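Local coordinates for thioredoxin domain-containing protein (Sinorhizobium meliloti, PDB 3U5R) that is of unknown function but belongs to a peroxiredoxin-like family of thioredoxin fold and may have antioxidant oxidoreductase activity, at residues 58-62 with 184-188; 144-148 with 159-163; 65-69 with 97-101. All blocks are in the same frame, centred on the assembly; numbering follows the deposited sequence.

Contact 1: residues 58-62 with 184-188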
loop_
_atom_site.group_PDB
_atom_site.type_symbol
_atom_site.label_atom_id
_atom_site.label_comp_id
_atom_site.label_asym_id
_atom_site.label_seq_id
_atom_site.Cartn_x
_atom_site.Cartn_y
_atom_site.Cartn_z
ATOM N N ASP A 58 -7.936 14.653 -6.905
ATOM C CA ASP A 58 -9.374 14.631 -7.007
ATOM C C ASP A 58 -10.049 13.433 -6.321
ATOM O O ASP A 58 -11.255 13.431 -6.238
ATOM C CB ASP A 58 -9.781 14.683 -8.474
ATOM C CG ASP A 58 -9.408 16.039 -9.136
ATOM O OD1 ASP A 58 -9.326 17.105 -8.437
ATOM O OD2 ASP A 58 -9.158 16.017 -10.367
ATOM N N SER A 59 -9.294 12.428 -5.840
ATOM C CA SER A 59 -9.895 11.298 -5.159
ATOM C C SER A 59 -10.026 11.609 -3.675
ATOM O O SER A 59 -9.022 11.882 -3.024
ATOM C CB SER A 59 -9.067 10.024 -5.335
ATOM O OG SER A 59 -8.922 9.720 -6.714
ATOM N N PRO A 60 -11.259 11.568 -3.114
ATOM C CA PRO A 60 -11.413 11.869 -1.665
ATOM C C PRO A 60 -10.686 10.873 -0.775
ATOM O O PRO A 60 -10.193 11.259 0.314
ATOM C CB PRO A 60 -12.947 11.830 -1.437
ATOM C CG PRO A 60 -13.481 10.956 -2.689
ATOM C CD PRO A 60 -12.548 11.375 -3.803
ATOM N N ALA A 61 -10.542 9.598 -1.194
ATOM C CA ALA A 61 -9.710 8.692 -0.390
ATOM C C ALA A 61 -8.454 8.277 -1.124
ATOM O O ALA A 61 -8.506 7.987 -2.352
ATOM C CB ALA A 61 -10.515 7.393 0.068
ATOM N N LEU A 62 -7.335 8.142 -0.385
ATOM C CA LEU A 62 -6.081 7.751 -1.009
ATOM C C LEU A 62 -5.414 6.683 -0.161
ATOM O O LEU A 62 -5.156 6.893 1.064
ATOM C CB LEU A 62 -5.128 8.956 -1.226
ATOM C CG LEU A 62 -3.667 8.544 -1.516
ATOM C CD1 LEU A 62 -3.573 8.078 -2.998
ATOM C CD2 LEU A 62 -2.674 9.712 -1.306
ATOM N N ALA A 184 -16.250 4.052 5.142
ATOM C CA ALA A 184 -16.434 5.072 6.137
ATOM C C ALA A 184 -15.908 6.405 5.566
ATOM O O ALA A 184 -16.592 7.458 5.655
ATOM C CB ALA A 184 -15.622 4.713 7.403
ATOM N N VAL A 185 -14.682 6.415 5.054
ATOM C CA VAL A 185 -14.137 7.681 4.502
ATOM C C VAL A 185 -15.039 8.202 3.360
ATOM O O VAL A 185 -15.371 9.414 3.297
ATOM C CB VAL A 185 -12.673 7.576 3.927
ATOM C CG1 VAL A 185 -12.283 8.883 3.176
ATOM C CG2 VAL A 185 -11.657 7.232 5.043
ATOM N N LEU A 186 -15.388 7.326 2.422
ATOM C CA LEU A 186 -16.100 7.805 1.253
ATOM C C LEU A 186 -17.509 8.320 1.675
ATOM O O LEU A 186 -18.010 9.245 1.051
ATOM C CB LEU A 186 -16.247 6.701 0.185
ATOM C CG LEU A 186 -14.962 6.275 -0.543
ATOM C CD1 LEU A 186 -15.415 5.269 -1.620
ATOM C CD2 LEU A 186 -14.261 7.531 -1.127
ATOM N N LYS A 187 -18.131 7.711 2.713
ATOM C CA LYS A 187 -19.428 8.180 3.192
ATOM C C LYS A 187 -19.309 9.346 4.184
ATOM O O LYS A 187 -20.306 9.734 4.775
ATOM C CB LYS A 187 -20.232 7.090 3.919
ATOM C CG LYS A 187 -20.599 5.819 3.166
ATOM C CD LYS A 187 -21.656 5.031 4.006
ATOM C CE LYS A 187 -21.303 3.538 4.264
ATOM N NZ LYS A 187 -21.309 2.721 3.003
ATOM N N GLY A 188 -18.115 9.893 4.371
ATOM C CA GLY A 188 -17.891 10.929 5.350
ATOM C C GLY A 188 -18.051 10.502 6.807
ATOM O O GLY A 188 -18.291 11.356 7.649
#

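Contact 2: residues 144-148 with 159-163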
loop_
_atom_site.group_PDB
_atom_site.type_symbol
_atom_site.label_atom_id
_atom_site.label_comp_id
_atom_site.label_asym_id
_atom_site.label_seq_id
_atom_site.Cartn_x
_atom_site.Cartn_y
_atom_site.Cartn_z
ATOM N N THR A 144 6.081 -5.254 4.482
ATOM C CA THR A 144 5.208 -5.340 3.296
ATOM C C THR A 144 4.236 -6.449 3.647
ATOM O O THR A 144 4.685 -7.535 4.015
ATOM C CB THR A 144 6.025 -5.704 2.014
ATOM O OG1 THR A 144 6.680 -6.957 2.243
ATOM C CG2 THR A 144 7.108 -4.569 1.674
ATOM N N PRO A 145 2.919 -6.228 3.500
ATOM C CA PRO A 145 2.301 -5.016 3.025
ATOM C C PRO A 145 2.121 -4.057 4.194
ATOM O O PRO A 145 1.885 -4.507 5.328
ATOM C CB PRO A 145 0.934 -5.476 2.609
ATOM C CG PRO A 145 0.586 -6.627 3.612
ATOM C CD PRO A 145 1.931 -7.251 3.911
ATOM N N ASP A 146 2.199 -2.747 3.928
ATOM C CA ASP A 146 1.936 -1.717 4.970
ATOM C C ASP A 146 0.957 -0.720 4.370
ATOM O O ASP A 146 1.280 -0.089 3.355
ATOM C CB ASP A 146 3.261 -1.000 5.331
ATOM C CG ASP A 146 3.282 -0.503 6.774
ATOM O OD1 ASP A 146 2.184 -0.332 7.358
ATOM O OD2 ASP A 146 4.393 -0.340 7.309
ATOM N N PHE A 147 -0.266 -0.659 4.889
ATOM C CA PHE A 147 -1.310 0.158 4.282
ATOM C C PHE A 147 -1.591 1.446 5.044
ATOM O O PHE A 147 -1.831 1.404 6.264
ATOM C CB PHE A 147 -2.626 -0.640 4.271
ATOM C CG PHE A 147 -2.555 -1.925 3.452
ATOM C CD1 PHE A 147 -2.708 -1.870 2.061
ATOM C CD2 PHE A 147 -2.395 -3.184 4.074
ATOM C CE1 PHE A 147 -2.671 -3.048 1.286
ATOM C CE2 PHE A 147 -2.357 -4.371 3.289
ATOM C CZ PHE A 147 -2.484 -4.284 1.888
ATOM N N PHE A 148 -1.609 2.585 4.338
ATOM C CA PHE A 148 -1.889 3.877 4.979
ATOM C C PHE A 148 -3.061 4.496 4.206
ATOM O O PHE A 148 -2.901 4.812 3.014
ATOM C CB PHE A 148 -0.665 4.822 4.836
ATOM C CG PHE A 148 0.631 4.365 5.521
ATOM C CD1 PHE A 148 1.447 3.362 4.991
ATOM C CD2 PHE A 148 1.087 5.028 6.680
ATOM C CE1 PHE A 148 2.620 2.969 5.628
ATOM C CE2 PHE A 148 2.276 4.692 7.294
ATOM C CZ PHE A 148 3.077 3.661 6.786
ATOM N N HIS A 159 -4.441 2.808 9.484
ATOM C CA HIS A 159 -3.111 2.280 9.322
ATOM C C HIS A 159 -3.153 0.887 9.915
ATOM O O HIS A 159 -3.286 0.700 11.108
ATOM C CB HIS A 159 -2.021 3.185 9.971
ATOM C CG HIS A 159 -0.639 2.643 9.853
ATOM N ND1 HIS A 159 -0.171 2.060 8.690
ATOM C CD2 HIS A 159 0.359 2.526 10.755
ATOM C CE1 HIS A 159 1.061 1.645 8.873
ATOM N NE2 HIS A 159 1.407 1.923 10.117
ATOM N N GLY A 160 -3.123 -0.130 9.061
ATOM C CA GLY A 160 -3.127 -1.496 9.612
ATOM C C GLY A 160 -3.419 -2.542 8.537
ATOM O O GLY A 160 -3.203 -2.313 7.349
ATOM N N GLN A 161 -3.851 -3.695 9.011
ATOM C CA GLN A 161 -4.031 -4.913 8.200
ATOM C C GLN A 161 -5.091 -4.732 7.108
ATOM O O GLN A 161 -6.108 -3.943 7.190
ATOM C CB GLN A 161 -4.377 -6.102 9.147
ATOM C CG GLN A 161 -5.842 -6.095 9.646
ATOM C CD GLN A 161 -6.127 -7.293 10.593
ATOM O OE1 GLN A 161 -5.225 -8.025 10.943
ATOM N NE2 GLN A 161 -7.344 -7.465 10.984
ATOM N N PHE A 162 -4.913 -5.472 6.039
ATOM C CA PHE A 162 -5.934 -5.506 4.952
ATOM C C PHE A 162 -7.170 -6.219 5.513
ATOM O O PHE A 162 -8.368 -5.850 5.267
ATOM C CB PHE A 162 -5.258 -6.267 3.777
ATOM C CG PHE A 162 -6.067 -6.355 2.517
ATOM C CD1 PHE A 162 -6.428 -5.203 1.817
ATOM C CD2 PHE A 162 -6.402 -7.617 1.981
ATOM C CE1 PHE A 162 -7.180 -5.290 0.605
ATOM C CE2 PHE A 162 -7.137 -7.752 0.777
ATOM C CZ PHE A 162 -7.519 -6.578 0.053
ATOM N N ASP A 163 -6.897 -7.289 6.262
ATOM C CA ASP A 163 -7.939 -8.049 6.977
ATOM C C ASP A 163 -7.198 -9.060 7.834
ATOM O O ASP A 163 -5.960 -8.992 7.930
ATOM C CB ASP A 163 -8.838 -8.800 5.972
ATOM C CG ASP A 163 -7.998 -9.695 5.000
ATOM O OD1 ASP A 163 -6.850 -10.129 5.375
ATOM O OD2 ASP A 163 -8.477 -9.976 3.865
HETATM O O HOH W 1 -0.099 -1.276 7.613
HETATM O O HOH W 2 4.594 1.111 9.612
#

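Contact 3: residues 65-69 with 97-101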
loop_
_atom_site.group_PDB
_atom_site.type_symbol
_atom_site.label_atom_id
_atom_site.label_comp_id
_atom_site.label_asym_id
_atom_site.label_seq_id
_atom_site.Cartn_x
_atom_site.Cartn_y
_atom_site.Cartn_z
ATOM N N ALA A 65 0.283 2.037 -0.363
ATOM C CA ALA A 65 0.522 0.667 0.083
ATOM C C ALA A 65 1.901 0.269 -0.222
ATOM O O ALA A 65 2.307 0.302 -1.414
ATOM C CB ALA A 65 -0.517 -0.322 -0.673
ATOM N N PHE A 66 2.693 -0.059 0.790
ATOM C CA PHE A 66 4.056 -0.533 0.524
ATOM C C PHE A 66 4.019 -2.050 0.382
ATOM O O PHE A 66 3.677 -2.759 1.319
ATOM C CB PHE A 66 5.023 -0.109 1.650
ATOM C CG PHE A 66 5.202 1.370 1.707
ATOM C CD1 PHE A 66 6.288 1.976 1.093
ATOM C CD2 PHE A 66 4.225 2.158 2.279
ATOM C CE1 PHE A 66 6.425 3.355 1.090
ATOM C CE2 PHE A 66 4.347 3.570 2.281
ATOM C CZ PHE A 66 5.455 4.151 1.710
ATOM N N ILE A 67 4.341 -2.547 -0.804
ATOM C CA ILE A 67 4.259 -3.970 -1.041
ATOM C C ILE A 67 5.584 -4.498 -1.644
ATOM O O ILE A 67 6.583 -3.794 -1.667
ATOM C CB ILE A 67 3.027 -4.312 -1.931
ATOM C CG1 ILE A 67 3.096 -3.607 -3.290
ATOM C CG2 ILE A 67 1.768 -3.908 -1.264
ATOM C CD1 ILE A 67 1.997 -4.139 -4.202
ATOM N N SER A 68 5.556 -5.716 -2.170
ATOM C CA SER A 68 6.733 -6.413 -2.599
ATOM C C SER A 68 6.236 -7.422 -3.697
ATOM O O SER A 68 5.029 -7.729 -3.768
ATOM C CB SER A 68 7.343 -7.179 -1.399
ATOM O OG SER A 68 8.046 -8.350 -1.824
ATOM N N ASN A 69 7.141 -7.852 -4.566
ATOM C CA ASN A 69 6.823 -8.857 -5.570
ATOM C C ASN A 69 6.914 -10.313 -5.067
ATOM O O ASN A 69 6.353 -11.206 -5.723
ATOM C CB ASN A 69 7.767 -8.708 -6.796
ATOM C CG ASN A 69 7.569 -7.361 -7.497
ATOM O OD1 ASN A 69 6.436 -6.797 -7.481
ATOM N ND2 ASN A 69 8.645 -6.806 -8.032
ATOM N N ALA A 97 0.605 1.943 -5.057
ATOM C CA ALA A 97 1.492 0.978 -4.447
ATOM C C ALA A 97 2.943 1.294 -4.665
ATOM O O ALA A 97 3.291 1.774 -5.724
ATOM C CB ALA A 97 1.187 -0.460 -5.001
ATOM N N ILE A 98 3.811 0.957 -3.712
ATOM C CA ILE A 98 5.213 1.365 -3.771
ATOM C C ILE A 98 6.083 0.158 -3.354
ATOM O O ILE A 98 5.808 -0.494 -2.358
ATOM C CB ILE A 98 5.514 2.559 -2.809
ATOM C CG1 ILE A 98 4.729 3.804 -3.262
ATOM C CG2 ILE A 98 7.052 2.870 -2.793
ATOM C CD1 ILE A 98 4.709 4.945 -2.182
ATOM N N ASN A 99 7.093 -0.140 -4.132
ATOM C CA ASN A 99 8.004 -1.209 -3.778
ATOM C C ASN A 99 9.289 -0.494 -3.379
ATOM O O ASN A 99 9.977 0.080 -4.269
ATOM C CB ASN A 99 8.238 -2.098 -5.006
ATOM C CG ASN A 99 9.091 -3.266 -4.700
ATOM O OD1 ASN A 99 10.150 -3.142 -4.036
ATOM N ND2 ASN A 99 8.630 -4.448 -5.127
ATOM N N SER A 100 9.617 -0.484 -2.093
ATOM C CA SER A 100 10.845 0.187 -1.631
ATOM C C SER A 100 11.978 -0.769 -1.352
ATOM O O SER A 100 13.002 -0.339 -0.832
ATOM C CB SER A 100 10.634 0.961 -0.329
ATOM O OG SER A 100 9.534 1.781 -0.503
ATOM N N ASN A 101 11.808 -2.041 -1.715
ATOM C CA ASN A 101 12.798 -3.025 -1.354
ATOM C C ASN A 101 14.101 -2.915 -2.214
ATOM O O ASN A 101 14.060 -2.660 -3.430
ATOM C CB ASN A 101 12.204 -4.429 -1.460
ATOM C CG ASN A 101 11.326 -4.808 -0.267
ATOM O OD1 ASN A 101 10.733 -5.877 -0.262
ATOM N ND2 ASN A 101 11.238 -3.965 0.730
HETATM O O HOH W 3 8.127 -2.016 -0.365
#

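Contact 1: residues 58-62 with 184-188
L186 reaches P60 and A61 through its torsions: chi1 of -70° sets CG opposite its own carbonyl carbon, and chi2 of -175° extends the chain through CD1, which leaves CD2 as the branch directed at the strand. In V185 it is CG1 that lies opposite the backbone N (chi1 171°), and this methyl meets A61. The evidence is a small set of carbon-to-carbon approaches. CD2 of L186 lies 3.8 Å from CG of P60, the two side chains crossing obliquely, so a single methyl meets the outer corner of the pyrrolidine ring. The same CD2 is 3.9 Å from CB of A61. That CB is also touched by CG1 of V185, at 3.9 Å, and so sits against methyls from two consecutive helix residues. A61 has no side chain beyond CB, and the CA atoms of A61 and L186 can come within 6.7 Å. The whole interface buries only 147 Å² and is apolar throughout. The backbone polar groups of the strand start are occupied by others: A61 pairs with G92 and A94, while R154 binds O of S59 and, weakly, O of P60. The helix stops just past the contact. G188, with positive phi, is the C-prime residue of a Schellman motif in which its N bonds to O of V185 at 3.0 Å and N of the residue after it bonds to O of A184. V191, in the chain leaving this turn, packs on V185. The arrangement joins the last turn of helix 176-186 to the start of strand 61-66 and the proline just before it, the packing of a C-terminal helix on the central sheet found in the thioredoxin fold.

Contact 2: residues 144-148 with 159-163
H159 and F147 are joined by one nearly straight bond: ND1 of H159 donates to O of F147 at 3.0 Å, with 168° at the hydrogen. The acceptor lies close to the imidazole plane, whereas ND1 stands above the carbonyl plane of F147, 46° out of it. CG of H159 lies anti to its backbone N, which carries the imidazole across to this oxygen and to the F148 ring. The same oxygen takes a weak bond from N of G160 at 3.4 Å. Over one face of the imidazole lies F148; the two rings form an offset stack with centroids 4.2 Å apart and planes at 22°, CE1 of H159 sitting toward the rim of the phenyl face. F147 turns to the other side of the hairpin, where its CE2 meets CB of F162 at 3.5 Å; the two phenyl rings are close to parallel but displaced so far that little of one faces the other. G160 O comes up to the edge of the F147 ring.

Beyond this shell, water 1 accepts from N of F147 at 2.8 Å and lies close to G160 O and D146 OD1. Water 2 donates to D146 OD2 at 2.7 Å and makes a weak bond to NE2 of H159. D146 OD2 is also held by N of A142, while N of H159 donates to Q195. L178 of helix 176-186 packs on both F147 and F162. The cis peptide bond before P145 leads directly into this hairpin, with T144 touching C71, an arrangement characteristic of the cis-proline loop and following antiparallel strands of the thioredoxin fold.

Contact 3: residues 65-69 with 97-101
The F66 and I98 side chains run alongside each other in one direction, and CE1 of F66 meets CG2 of I98 at 4.0 Å. Chi1 of -66° puts CG of F66 opposite its carbonyl carbon, and the ring extends to I98, its edge at CD1 facing S100 OG, 3.6 Å away and near the ring plane; that hydroxyl is bonded to D130. I67 takes the crowded position, CG1 between N and the carbonyl carbon (chi1 59°), with CD1 3.9 Å from CB of A97. Two backbone bonds fix the parallel register: N of I98 to O of A65 at 2.8 Å, and N of I67 to O of I98 at 3.0 Å.

N99 sets CG opposite its backbone N (chi1 -176°), alongside its carbonyl carbon; from there ND2 lies 3.7 Å from CA of S68 and bonds to E109, while OD1 turns back to accept from N of N101 at 3.1 Å, closing an Asx turn, and also binds K129. An alanine in place of N99 is likely to leave the backbone N of N101 without its turn-closing acceptor, E109 without one donor and K129 without one acceptor. Water 3 accepts from N of S100 and donates to O of I67 at 2.7 Å. The chemistry thus changes along the contact: hydrocarbon packing and strand pairing give way to a buried polar network joining two strand ends of a beta-alpha-beta crossover.

Overall arrangement
All three contacts reach the same mixed five-stranded sheet. Contact 1 is peripheral, about 16 Å from the chain centre, and only partly buried; contacts 2 and 3 are fully buried, each about 7 Å from that centre. Strand 61-66 serves contact 1 at its start and contact 3 at its end, their centres about 22 Å apart. Contacts 2 and 3 touch directly, with a probable hydrogen bond from F66 N to D146 O (2.9 Å), since their strands are neighbours. Chemistry follows place: purely apolar where helix meets strand start, aromatic stacking and waters within the hairpin, and regular parallel pairing with an asparagine-centred polar network at the strand ends in contact 3.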